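PDB 3VGL: glucokinase from Streptomyces griseus, which probably phosphorylates D-glucose with ATP to give D-glucose 6-phosphate and ADP, and binds zinc. Local coordinates for residues Phe116-Gly121 against Gln291-Gln296; Asp124-Thr129 against Ser254-Gly259; Asn193-Asn198 against Asp226-Asp231. All blocks are in the same frame, centred on the assembly; numbering follows the deposited sequence.

Contacts 1 and 2 are neighbours, with centres about 7 Å apart. Both reach the mixed sheet that includes strands 125-130, 255-259 and 291-294, and they meet directly through backbone hydrogen bonds from Phe256 to Gln291 and Leu293. Contact 3 lies away at the start of helix 227-251, its centre about 32 Å from that of contact 1 and about 30 Å from that of contact 2. Along the chain the six segments open in the order 1, 2, 3 and close in the order 3, 2, 1. Helix 227-251 leads from contact 3 to strand 255-259 of contact 2, so one long helix connects the outlying helical part with that sheet, near the bound glucose.

Contact 1. Residues Phe116-Gly121 against Gln291-Gln296; sequences FGAGQG and QVLAAQ
The type I beta turn that carries the chain out of helix 105-116 meets the outermost strand of a mixed sheet here, with Gly117 and Ala118 on one side and Leu293 and Gln296 on the other. The sheet belongs to the actin-like ATPase fold shared by the ROK family. Ala118 and Gln296, the latter just past the end of strand 291-294, carry the contact between them. Chi1 of Gln296 (-79°) puts CG beside the backbone N, and the extended chain brings CD over the peptide that joins Gly117 to Ala118. The carboxamide and peptide planes are nearly parallel, with Gln296 CD 3.5 Å from Gly117 C. Gln296 NE2 lies over the Ala118 end of that peptide, 3.5 Å from Ala118 CA. Lower down the same side chain, Gln296 CB approaches Gly117 CA to 3.8 Å, a closeness made easy by the missing side chain at Gly117.

Ala118 points its methyl into the bend where the strand ends. Its CB sits 3.6 Å from Ala294 O, while Leu293 closes in from the strand with CD1 4.0 Å from Ala118 CB. The same methyl also touches Ile257 of the next strand.

No direct hydrogen bond joins the two segments; shared partners do that work. Glu113 OE1, in helix 105-116, accepts from the backbone N of both Ala118 and Gln296 and so ties the turn and the loop just past the strand to one carboxylate oxygen. Gly117 O takes the turn's own bond from Gln120 N and also receives a proton from a water 3.2 Å away. That water in turn accepts from Gln296 NE2 at 2.8 Å, bridging the carboxamide nitrogen to the carbonyl oxygen of the peptide beneath it.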
ATOM      1  N   PHE A 116     -38.583  -4.871   1.377  1.00 23.79           N
ATOM      2  CA  PHE A 116     -39.095  -6.240   1.546  1.00 24.50           C
ATOM      3  C   PHE A 116     -38.144  -7.147   2.315  1.00 25.06           C
ATOM      4  O   PHE A 116     -38.462  -8.315   2.561  1.00 26.27           O
ATOM      5  CB  PHE A 116     -39.416  -6.869   0.178  1.00 24.19           C
ATOM      6  CG  PHE A 116     -40.256  -5.997  -0.723  1.00 25.83           C
ATOM      7  CD1 PHE A 116     -41.573  -5.667  -0.381  1.00 26.53           C
ATOM      8  CD2 PHE A 116     -39.742  -5.529  -1.940  1.00 25.56           C
ATOM      9  CE1 PHE A 116     -42.345  -4.858  -1.229  1.00 28.20           C
ATOM     10  CE2 PHE A 116     -40.515  -4.723  -2.788  1.00 27.24           C
ATOM     11  CZ  PHE A 116     -41.819  -4.391  -2.427  1.00 28.03           C
ATOM     12  N   GLY A 117     -36.987  -6.611   2.721  1.00 23.68           N
ATOM     13  CA  GLY A 117     -35.964  -7.444   3.322  1.00 23.95           C
ATOM     14  C   GLY A 117     -35.370  -6.906   4.612  1.00 23.75           C
ATOM     15  O   GLY A 117     -36.095  -6.429   5.501  1.00 24.70           O
ATOM     16  N   ALA A 118     -34.043  -6.972   4.699  1.00 22.79           N
ATOM     17  CA  ALA A 118     -33.318  -6.692   5.941  1.00 22.35           C
ATOM     18  C   ALA A 118     -33.317  -5.207   6.325  1.00 22.45           C
ATOM     19  O   ALA A 118     -32.952  -4.868   7.454  1.00 22.71           O
ATOM     20  CB  ALA A 118     -31.862  -7.240   5.854  1.00 22.54           C
ATOM     21  N   GLY A 119     -33.714  -4.332   5.400  1.00 21.41           N
ATOM     22  CA  GLY A 119     -33.738  -2.891   5.659  1.00 21.83           C
ATOM     23  C   GLY A 119     -35.070  -2.370   6.180  1.00 23.15           C
ATOM     24  O   GLY A 119     -35.193  -1.194   6.509  1.00 23.73           O
ATOM     25  N   GLN A 120     -36.077  -3.245   6.234  1.00 23.39           N
ATOM     26  CA  GLN A 120     -37.389  -2.855   6.749  1.00 25.24           C
ATOM     27  C   GLN A 120     -37.293  -2.282   8.154  1.00 25.99           C
ATOM     28  O   GLN A 120     -36.691  -2.898   9.036  1.00 26.60           O
ATOM     29  CB  GLN A 120     -38.327  -4.057   6.762  1.00 25.74           C
ATOM     30  CG  GLN A 120     -38.786  -4.466   5.386  1.00 26.18           C
ATOM     31  CD  GLN A 120     -39.617  -5.742   5.415  1.00 29.07           C
ATOM     32  OE1 GLN A 120     -39.084  -6.852   5.459  1.00 31.49           O
ATOM     33  NE2 GLN A 120     -40.922  -5.588   5.390  1.00 31.54           N
ATOM     34  N   GLY A 121     -37.882  -1.101   8.350  1.00 27.05           N
ATOM     35  CA  GLY A 121     -37.907  -0.461   9.678  1.00 28.57           C
ATOM     36  C   GLY A 121     -36.765   0.507   9.927  1.00 27.86           C
ATOM     37  O   GLY A 121     -36.749   1.226  10.930  1.00 28.88           O
ATOM     38  N   GLN A 291     -25.549  -2.692  12.508  1.00 18.35           N
ATOM     39  CA  GLN A 291     -25.779  -4.100  12.228  1.00 18.25           C
ATOM     40  C   GLN A 291     -25.149  -4.429  10.880  1.00 17.52           C
ATOM     41  O   GLN A 291     -25.016  -3.554  10.002  1.00 17.96           O
ATOM     42  CB  GLN A 291     -27.270  -4.406  12.156  1.00 19.17           C
ATOM     43  CG  GLN A 291     -27.967  -4.154  13.492  1.00 21.44           C
ATOM     44  CD  GLN A 291     -29.450  -4.345  13.374  1.00 24.47           C
ATOM     45  OE1 GLN A 291     -29.909  -5.434  13.088  1.00 27.75           O
ATOM     46  NE2 GLN A 291     -30.209  -3.276  13.593  1.00 30.02           N
ATOM     47  N   VAL A 292     -24.750  -5.687  10.745  1.00 17.38           N
ATOM     48  CA  VAL A 292     -24.262  -6.215   9.467  1.00 16.23           C
ATOM     49  C   VAL A 292     -25.128  -7.426   9.171  1.00 17.36           C
ATOM     50  O   VAL A 292     -25.082  -8.424   9.897  1.00 19.26           O
ATOM     51  CB  VAL A 292     -22.766  -6.619   9.517  1.00 15.35           C
ATOM     52  CG1 VAL A 292     -22.331  -7.146   8.138  1.00 15.74           C
ATOM     53  CG2 VAL A 292     -21.886  -5.417   9.879  1.00 15.59           C
ATOM     54  N   LEU A 293     -25.914  -7.322   8.107  1.00 16.90           N
ATOM     55  CA  LEU A 293     -26.981  -8.302   7.831  1.00 18.17           C
ATOM     56  C   LEU A 293     -26.883  -8.884   6.445  1.00 18.19           C
ATOM     57  O   LEU A 293     -26.526  -8.188   5.496  1.00 17.68           O
ATOM     58  CB  LEU A 293     -28.363  -7.651   7.976  1.00 18.39           C
ATOM     59  CG  LEU A 293     -28.634  -6.955   9.315  1.00 20.99           C
ATOM     60  CD1 LEU A 293     -29.929  -6.165   9.235  1.00 22.40           C
ATOM     61  CD2 LEU A 293     -28.674  -7.975  10.442  1.00 23.65           C
ATOM     62  N   ALA A 294     -27.218 -10.165   6.309  1.00 18.58           N
ATOM     63  CA  ALA A 294     -27.389 -10.738   4.981  1.00 19.24           C
ATOM     64  C   ALA A 294     -28.643 -10.161   4.338  1.00 19.01           C
ATOM     65  O   ALA A 294     -29.658  -9.947   5.019  1.00 19.68           O
ATOM     66  CB  ALA A 294     -27.526 -12.253   5.079  1.00 20.30           C
ATOM     67  N   ALA A 295     -28.576  -9.916   3.031  1.00 18.30           N
ATOM     68  CA  ALA A 295     -29.771  -9.633   2.253  1.00 18.20           C
ATOM     69  C   ALA A 295     -30.773 -10.764   2.472  1.00 19.29           C
ATOM     70  O   ALA A 295     -30.467 -11.937   2.244  1.00 19.95           O
ATOM     71  CB  ALA A 295     -29.416  -9.506   0.759  1.00 17.78           C
ATOM     72  N   GLN A 296     -31.947 -10.407   2.968  1.00 19.43           N
ATOM     73  CA  GLN A 296     -32.999 -11.402   3.185  1.00 21.55           C
ATOM     74  C   GLN A 296     -33.445 -12.083   1.895  1.00 22.02           C
ATOM     75  O   GLN A 296     -33.837 -13.268   1.896  1.00 23.02           O
ATOM     76  CB  GLN A 296     -34.183 -10.746   3.880  1.00 22.36           C
ATOM     77  CG  GLN A 296     -33.960 -10.570   5.370  1.00 26.91           C
ATOM     78  CD  GLN A 296     -35.204 -10.063   6.068  1.00 29.88           C
ATOM     79  OE1 GLN A 296     -36.309 -10.163   5.538  1.00 30.97           O
ATOM     80  NE2 GLN A 296     -35.022  -9.490   7.243  1.00 31.71           N
TER
HETATM   81  O   HOH W   1     -36.882  -7.733   8.285  1.00 31.80           O

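Contact 2. Residues Asp124-Thr129 against Ser254-Gly259; sequences DVICIT and SAFIVG
The ring of Phe256 lies side by side with Ile126, both pointing the same way off the sheet, and Ile126 CB meets the ring obliquely at 3.7 Å from Phe256 CD1. Phe256 CG stands beside the backbone N (chi1 -67°), which starts the ring off alongside Ile126. Elsewhere round the ring come Leu244, Leu247, Ala290 and the ring of Phe277, turned at about 65° to it. An alanine in place of Phe256 would remove the ring and would probably leave a gap between Ile126, Leu244 and Leu247 and the Phe277 ring freer to turn. Farther along the same face, Ile128 CG1 sits 4.1 Å from Val258 CG2.

The flat peptide groups beneath join two parallel strands in the mixed sheet of an actin-like ATPase domain, as in the ROK family. Ile126 donates to Ala255 O and accepts from Ile257 N; Ile128 donates to Ile257 O and accepts from Gly259 N, this last bond 2.8 Å long and nearly straight at 173°. At the N-terminal ends Ser254 N bonds to Asp124 O at 3.0 Å, while Ser254 OG is hydrogen-bonded to His122 and to a water that also accepts from Asp124 N. At the other end Gly259, with no side chain to press on Thr129 CG2, lets Thr129 CA and Gly259 CA draw in to 4.3 Å. The Thr129 side chain is about 4 Å from the bound glucose.

Strand 125-130 also pairs with 134-140, and 255-259 with 291-294. Helix 227-251 packs on the Ile126, Ile128 and Phe256 face, and helix 105-116 on the face of Cys127, Thr129 and Ile257.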
ATOM      1  N   ASP A 124     -31.905   4.752   7.365  1.00 23.75           N
ATOM      2  CA  ASP A 124     -30.600   4.975   6.731  1.00 22.67           C
ATOM      3  C   ASP A 124     -29.862   3.652   6.705  1.00 20.98           C
ATOM      4  O   ASP A 124     -29.392   3.178   7.734  1.00 21.49           O
ATOM      5  CB  ASP A 124     -29.811   6.054   7.483  1.00 23.79           C
ATOM      6  CG  ASP A 124     -30.581   7.361   7.591  1.00 26.48           C
ATOM      7  OD1 ASP A 124     -30.629   8.116   6.596  1.00 27.31           O
ATOM      8  OD2 ASP A 124     -31.175   7.625   8.671  1.00 30.68           O
ATOM      9  N   VAL A 125     -29.795   3.036   5.526  1.00 19.81           N
ATOM     10  CA  VAL A 125     -29.074   1.768   5.380  1.00 19.67           C
ATOM     11  C   VAL A 125     -28.157   1.818   4.176  1.00 18.21           C
ATOM     12  O   VAL A 125     -28.417   2.545   3.221  1.00 18.04           O
ATOM     13  CB  VAL A 125     -29.997   0.508   5.271  1.00 20.22           C
ATOM     14  CG1 VAL A 125     -30.830   0.340   6.528  1.00 22.59           C
ATOM     15  CG2 VAL A 125     -30.867   0.542   4.026  1.00 21.63           C
ATOM     16  N   ILE A 126     -27.096   1.025   4.238  1.00 16.97           N
ATOM     17  CA  ILE A 126     -26.165   0.917   3.119  1.00 15.67           C
ATOM     18  C   ILE A 126     -26.062  -0.542   2.697  1.00 15.54           C
ATOM     19  O   ILE A 126     -25.836  -1.409   3.536  1.00 15.74           O
ATOM     20  CB  ILE A 126     -24.766   1.459   3.527  1.00 15.33           C
ATOM     21  CG1 ILE A 126     -24.817   2.961   3.886  1.00 17.04           C
ATOM     22  CG2 ILE A 126     -23.730   1.211   2.422  1.00 16.14           C
ATOM     23  CD1 ILE A 126     -25.204   3.914   2.717  1.00 18.96           C
ATOM     24  N   CYS A 127     -26.193  -0.776   1.398  1.00 14.73           N
ATOM     25  CA  CYS A 127     -26.064  -2.105   0.805  1.00 16.01           C
ATOM     26  C   CYS A 127     -24.772  -2.226   0.010  1.00 14.64           C
ATOM     27  O   CYS A 127     -24.351  -1.281  -0.692  1.00 14.97           O
ATOM     28  CB  CYS A 127     -27.238  -2.366  -0.128  1.00 16.62           C
ATOM     29  SG  CYS A 127     -27.223  -3.955  -0.979  1.00 19.57           S
ATOM     30  N   ILE A 128     -24.110  -3.378   0.155  1.00 14.36           N
ATOM     31  CA  ILE A 128     -23.045  -3.776  -0.769  1.00 14.13           C
ATOM     32  C   ILE A 128     -23.429  -5.108  -1.358  1.00 14.16           C
ATOM     33  O   ILE A 128     -24.018  -5.949  -0.669  1.00 14.25           O
ATOM     34  CB  ILE A 128     -21.626  -3.872  -0.136  1.00 14.78           C
ATOM     35  CG1 ILE A 128     -21.496  -5.024   0.869  1.00 15.78           C
ATOM     36  CG2 ILE A 128     -21.250  -2.552   0.512  1.00 15.68           C
ATOM     37  CD1 ILE A 128     -20.011  -5.352   1.218  1.00 16.64           C
ATOM     38  N   THR A 129     -23.142  -5.293  -2.639  1.00 13.30           N
ATOM     39  CA  THR A 129     -23.368  -6.602  -3.245  1.00 13.58           C
ATOM     40  C   THR A 129     -22.026  -7.183  -3.659  1.00 13.54           C
ATOM     41  O   THR A 129     -21.160  -6.465  -4.187  1.00 12.88           O
ATOM     42  CB  THR A 129     -24.334  -6.562  -4.435  1.00 14.42           C
ATOM     43  OG1 THR A 129     -23.807  -5.723  -5.472  1.00 13.57           O
ATOM     44  CG2 THR A 129     -25.731  -6.046  -3.993  1.00 15.84           C
ATOM     45  N   SER A 254     -27.699   2.694  10.210  1.00 18.85           N
ATOM     46  CA  SER A 254     -28.082   1.773  11.270  1.00 19.96           C
ATOM     47  C   SER A 254     -27.728   0.329  10.893  1.00 19.23           C
ATOM     48  O   SER A 254     -27.499  -0.508  11.774  1.00 20.44           O
ATOM     49  CB  SER A 254     -29.577   1.895  11.565  1.00 20.44           C
ATOM     50  OG  SER A 254     -30.333   1.700  10.387  1.00 21.80           O
ATOM     51  N   ALA A 255     -27.688   0.050   9.592  1.00 18.69           N
ATOM     52  CA  ALA A 255     -27.366  -1.287   9.120  1.00 17.85           C
ATOM     53  C   ALA A 255     -26.643  -1.281   7.787  1.00 16.70           C
ATOM     54  O   ALA A 255     -26.922  -0.440   6.910  1.00 16.66           O
ATOM     55  CB  ALA A 255     -28.651  -2.123   9.005  1.00 18.07           C
ATOM     56  N   PHE A 256     -25.737  -2.246   7.665  1.00 15.95           N
ATOM     57  CA  PHE A 256     -25.175  -2.693   6.389  1.00 15.14           C
ATOM     58  C   PHE A 256     -25.848  -3.977   5.973  1.00 15.62           C
ATOM     59  O   PHE A 256     -26.076  -4.860   6.808  1.00 17.62           O
ATOM     60  CB  PHE A 256     -23.670  -2.931   6.513  1.00 14.83           C
ATOM     61  CG  PHE A 256     -22.906  -1.675   6.759  1.00 13.82           C
ATOM     62  CD1 PHE A 256     -22.736  -0.771   5.723  1.00 13.99           C
ATOM     63  CD2 PHE A 256     -22.433  -1.351   8.037  1.00 14.21           C
ATOM     64  CE1 PHE A 256     -22.073   0.440   5.936  1.00 14.53           C
ATOM     65  CE2 PHE A 256     -21.729  -0.127   8.249  1.00 15.41           C
ATOM     66  CZ  PHE A 256     -21.570   0.752   7.194  1.00 16.88           C
ATOM     67  N   ILE A 257     -26.177  -4.060   4.687  1.00 15.28           N
ATOM     68  CA  ILE A 257     -26.852  -5.246   4.137  1.00 15.43           C
ATOM     69  C   ILE A 257     -25.974  -5.765   3.021  1.00 15.48           C
ATOM     70  O   ILE A 257     -25.662  -5.026   2.079  1.00 16.07           O
ATOM     71  CB  ILE A 257     -28.268  -4.921   3.638  1.00 16.08           C
ATOM     72  CG1 ILE A 257     -29.089  -4.270   4.760  1.00 19.03           C
ATOM     73  CG2 ILE A 257     -28.950  -6.187   3.122  1.00 16.71           C
ATOM     74  CD1 ILE A 257     -30.414  -3.672   4.308  1.00 23.13           C
ATOM     75  N   VAL A 258     -25.559  -7.020   3.149  1.00 14.58           N
ATOM     76  CA  VAL A 258     -24.647  -7.642   2.181  1.00 14.31           C
ATOM     77  C   VAL A 258     -25.443  -8.553   1.269  1.00 13.96           C
ATOM     78  O   VAL A 258     -26.073  -9.514   1.741  1.00 16.39           O
ATOM     79  CB  VAL A 258     -23.540  -8.446   2.909  1.00 14.95           C
ATOM     80  CG1 VAL A 258     -22.568  -9.031   1.886  1.00 15.37           C
ATOM     81  CG2 VAL A 258     -22.759  -7.528   3.856  1.00 15.63           C
ATOM     82  N   GLY A 259     -25.420  -8.228  -0.034  1.00 14.00           N
ATOM     83  CA  GLY A 259     -26.157  -8.998  -1.044  1.00 13.64           C
ATOM     84  C   GLY A 259     -25.182  -9.569  -2.065  1.00 14.07           C
ATOM     85  O   GLY A 259     -23.989  -9.784  -1.773  1.00 13.42           O
TER
HETATM   86  O   HOH W   2     -31.991   3.821  10.289  1.00 14.52           O

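Contact 3. Residues Asn193-Asn198 against Asp226-Asp231; sequences NATPEN and DPVAVD
Val228 and Thr195 cross obliquely where the capped N-terminus of helix 227-251 meets the turn that follows helix 181-194. One methyl of Val228 makes the meeting. With CG1 anti to the backbone N (chi1 156°), the other branch, CG2, lies beside that N and faces the turn, 3.6 Å from Thr195 OG1. The same methyl is 3.8 Å from Asn198 CB, so it sits against both a hydroxyl and an aliphatic carbon. Thr195 OG1 also hydrogen-bonds to Arg191 O, in the last turn of helix 181-194, which fixes the hydroxyl that Val228 touches.

Asn198 closes the short 3-10 segment 196-198, and its backbone rather than its amide carries the rest of the contact. Asn198 O points at the first turn of the helix, where Pro227 CD comes to 3.3 Å.

Asp226 is the N-cap residue. Its CG is anti to the backbone N (chi1 179°), and OD2 accepts from Ala229 N at 2.9 Å, using its anti lone pair. OD1 accepts from Leu202 N, so the carboxylate also binds helix 200-204 to this helix start. A salt bridge from Asp231 to Arg191 joins helices 181-194 and 227-251 directly. The contact thus knits these three helices together, away from the nucleotide and glucose sites.

Two N-H groups of the first turn are met in different ways, Ala229 by the cap and Val228 by the neighbouring turn. The second bond is the longer: Val228 N donates to Asn198 O over 3.3 Å, approaching 33° out of the carbonyl plane.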
ATOM      1  N   ASN A 193      -3.663 -23.803  -5.098  1.00 29.28           N
ATOM      2  CA  ASN A 193      -2.431 -24.002  -5.845  1.00 30.77           C
ATOM      3  C   ASN A 193      -1.214 -24.137  -4.928  1.00 31.28           C
ATOM      4  O   ASN A 193      -0.338 -24.968  -5.179  1.00 32.01           O
ATOM      5  CB  ASN A 193      -2.195 -22.908  -6.884  1.00 30.87           C
ATOM      6  CG  ASN A 193      -0.907 -23.126  -7.651  1.00 34.06           C
ATOM      7  OD1 ASN A 193      -0.793 -24.077  -8.428  1.00 37.66           O
ATOM      8  ND2 ASN A 193       0.087 -22.275  -7.403  1.00 36.73           N
ATOM      9  N   ALA A 194      -1.167 -23.326  -3.874  1.00 30.20           N
ATOM     10  CA  ALA A 194      -0.062 -23.372  -2.911  1.00 30.76           C
ATOM     11  C   ALA A 194      -0.077 -24.641  -2.040  1.00 32.08           C
ATOM     12  O   ALA A 194       0.967 -25.284  -1.847  1.00 33.44           O
ATOM     13  CB  ALA A 194      -0.073 -22.140  -2.044  1.00 29.24           C
ATOM     14  N   THR A 195      -1.249 -24.986  -1.502  1.00 32.18           N
ATOM     15  CA  THR A 195      -1.381 -26.119  -0.569  1.00 34.02           C
ATOM     16  C   THR A 195      -2.595 -26.992  -0.924  1.00 34.52           C
ATOM     17  O   THR A 195      -3.615 -26.958  -0.218  1.00 34.05           O
ATOM     18  CB  THR A 195      -1.526 -25.644   0.896  1.00 33.90           C
ATOM     19  OG1 THR A 195      -2.727 -24.873   1.036  1.00 35.51           O
ATOM     20  CG2 THR A 195      -0.333 -24.788   1.343  1.00 33.61           C
ATOM     21  N   PRO A 196      -2.489 -27.776  -2.018  1.00 35.50           N
ATOM     22  CA  PRO A 196      -3.592 -28.627  -2.484  1.00 36.27           C
ATOM     23  C   PRO A 196      -4.015 -29.673  -1.454  1.00 37.90           C
ATOM     24  O   PRO A 196      -5.181 -30.082  -1.431  1.00 38.22           O
ATOM     25  CB  PRO A 196      -3.009 -29.306  -3.727  1.00 36.95           C
ATOM     26  CG  PRO A 196      -1.531 -29.258  -3.529  1.00 37.71           C
ATOM     27  CD  PRO A 196      -1.289 -27.938  -2.862  1.00 35.85           C
ATOM     28  N   GLU A 197      -3.075 -30.082  -0.605  1.00 38.91           N
ATOM     29  CA  GLU A 197      -3.345 -31.042   0.468  1.00 40.72           C
ATOM     30  C   GLU A 197      -4.344 -30.506   1.503  1.00 39.67           C
ATOM     31  O   GLU A 197      -4.964 -31.275   2.232  1.00 40.71           O
ATOM     32  CB  GLU A 197      -2.034 -31.499   1.134  1.00 42.18           C
ATOM     33  CG  GLU A 197      -1.359 -30.479   2.066  1.00 43.39           C
ATOM     34  CD  GLU A 197      -0.533 -29.407   1.348  1.00 44.37           C
ATOM     35  OE1 GLU A 197      -0.511 -29.360   0.095  1.00 43.62           O
ATOM     36  OE2 GLU A 197       0.113 -28.604   2.062  1.00 46.51           O
ATOM     37  N   ASN A 198      -4.491 -29.183   1.564  1.00 37.50           N
ATOM     38  CA  ASN A 198      -5.485 -28.566   2.436  1.00 36.60           C
ATOM     39  C   ASN A 198      -6.764 -28.174   1.686  1.00 35.08           C
ATOM     40  O   ASN A 198      -7.645 -27.506   2.246  1.00 34.09           O
ATOM     41  CB  ASN A 198      -4.885 -27.348   3.151  1.00 35.70           C
ATOM     42  CG  ASN A 198      -3.961 -27.732   4.301  1.00 38.22           C
ATOM     43  OD1 ASN A 198      -4.084 -28.809   4.890  1.00 39.78           O
ATOM     44  ND2 ASN A 198      -3.039 -26.832   4.638  1.00 39.33           N
ATOM     45  N   ASP A 226     -13.332 -27.337   4.888  1.00 34.18           N
ATOM     46  CA  ASP A 226     -12.148 -27.337   4.028  1.00 32.92           C
ATOM     47  C   ASP A 226     -11.304 -26.120   4.406  1.00 31.58           C
ATOM     48  O   ASP A 226     -11.788 -24.985   4.306  1.00 30.07           O
ATOM     49  CB  ASP A 226     -12.570 -27.282   2.551  1.00 32.22           C
ATOM     50  CG  ASP A 226     -11.390 -27.263   1.593  1.00 32.71           C
ATOM     51  OD1 ASP A 226     -11.068 -28.315   1.014  1.00 33.35           O
ATOM     52  OD2 ASP A 226     -10.784 -26.191   1.395  1.00 29.87           O
ATOM     53  N   PRO A 227     -10.058 -26.342   4.881  1.00 31.23           N
ATOM     54  CA  PRO A 227      -9.245 -25.235   5.411  1.00 29.77           C
ATOM     55  C   PRO A 227      -8.954 -24.138   4.392  1.00 27.82           C
ATOM     56  O   PRO A 227      -8.973 -22.951   4.750  1.00 26.94           O
ATOM     57  CB  PRO A 227      -7.940 -25.915   5.835  1.00 31.05           C
ATOM     58  CG  PRO A 227      -8.283 -27.340   6.009  1.00 32.03           C
ATOM     59  CD  PRO A 227      -9.385 -27.647   5.049  1.00 32.53           C
ATOM     60  N   VAL A 228      -8.675 -24.529   3.151  1.00 26.74           N
ATOM     61  CA  VAL A 228      -8.387 -23.556   2.087  1.00 25.33           C
ATOM     62  C   VAL A 228      -9.629 -22.719   1.801  1.00 24.47           C
ATOM     63  O   VAL A 228      -9.527 -21.500   1.610  1.00 22.37           O
ATOM     64  CB  VAL A 228      -7.838 -24.246   0.807  1.00 25.99           C
ATOM     65  CG1 VAL A 228      -8.099 -23.394  -0.454  1.00 25.09           C
ATOM     66  CG2 VAL A 228      -6.346 -24.539   0.969  1.00 26.78           C
ATOM     67  N   ALA A 229     -10.798 -23.352   1.786  1.00 24.56           N
ATOM     68  CA  ALA A 229     -12.038 -22.609   1.545  1.00 23.71           C
ATOM     69  C   ALA A 229     -12.334 -21.651   2.704  1.00 23.61           C
ATOM     70  O   ALA A 229     -12.714 -20.505   2.485  1.00 21.24           O
ATOM     71  CB  ALA A 229     -13.196 -23.565   1.306  1.00 24.87           C
ATOM     72  N   VAL A 230     -12.154 -22.127   3.935  1.00 23.83           N
ATOM     73  CA  VAL A 230     -12.351 -21.293   5.123  1.00 24.26           C
ATOM     74  C   VAL A 230     -11.403 -20.094   5.085  1.00 23.24           C
ATOM     75  O   VAL A 230     -11.827 -18.945   5.340  1.00 21.99           O
ATOM     76  CB  VAL A 230     -12.204 -22.142   6.425  1.00 25.56           C
ATOM     77  CG1 VAL A 230     -12.177 -21.260   7.675  1.00 25.84           C
ATOM     78  CG2 VAL A 230     -13.329 -23.160   6.502  1.00 26.93           C
ATOM     79  N   ASP A 231     -10.140 -20.343   4.721  1.00 23.45           N
ATOM     80  CA  ASP A 231      -9.137 -19.267   4.623  1.00 23.04           C
ATOM     81  C   ASP A 231      -9.475 -18.220   3.547  1.00 21.23           C
ATOM     82  O   ASP A 231      -9.193 -17.018   3.711  1.00 21.06           O
ATOM     83  CB  ASP A 231      -7.736 -19.816   4.360  1.00 23.71           C
ATOM     84  CG  ASP A 231      -6.648 -18.802   4.679  1.00 29.12           C
ATOM     85  OD1 ASP A 231      -6.712 -18.221   5.789  1.00 32.16           O
ATOM     86  OD2 ASP A 231      -5.748 -18.574   3.828  1.00 33.01           O
TER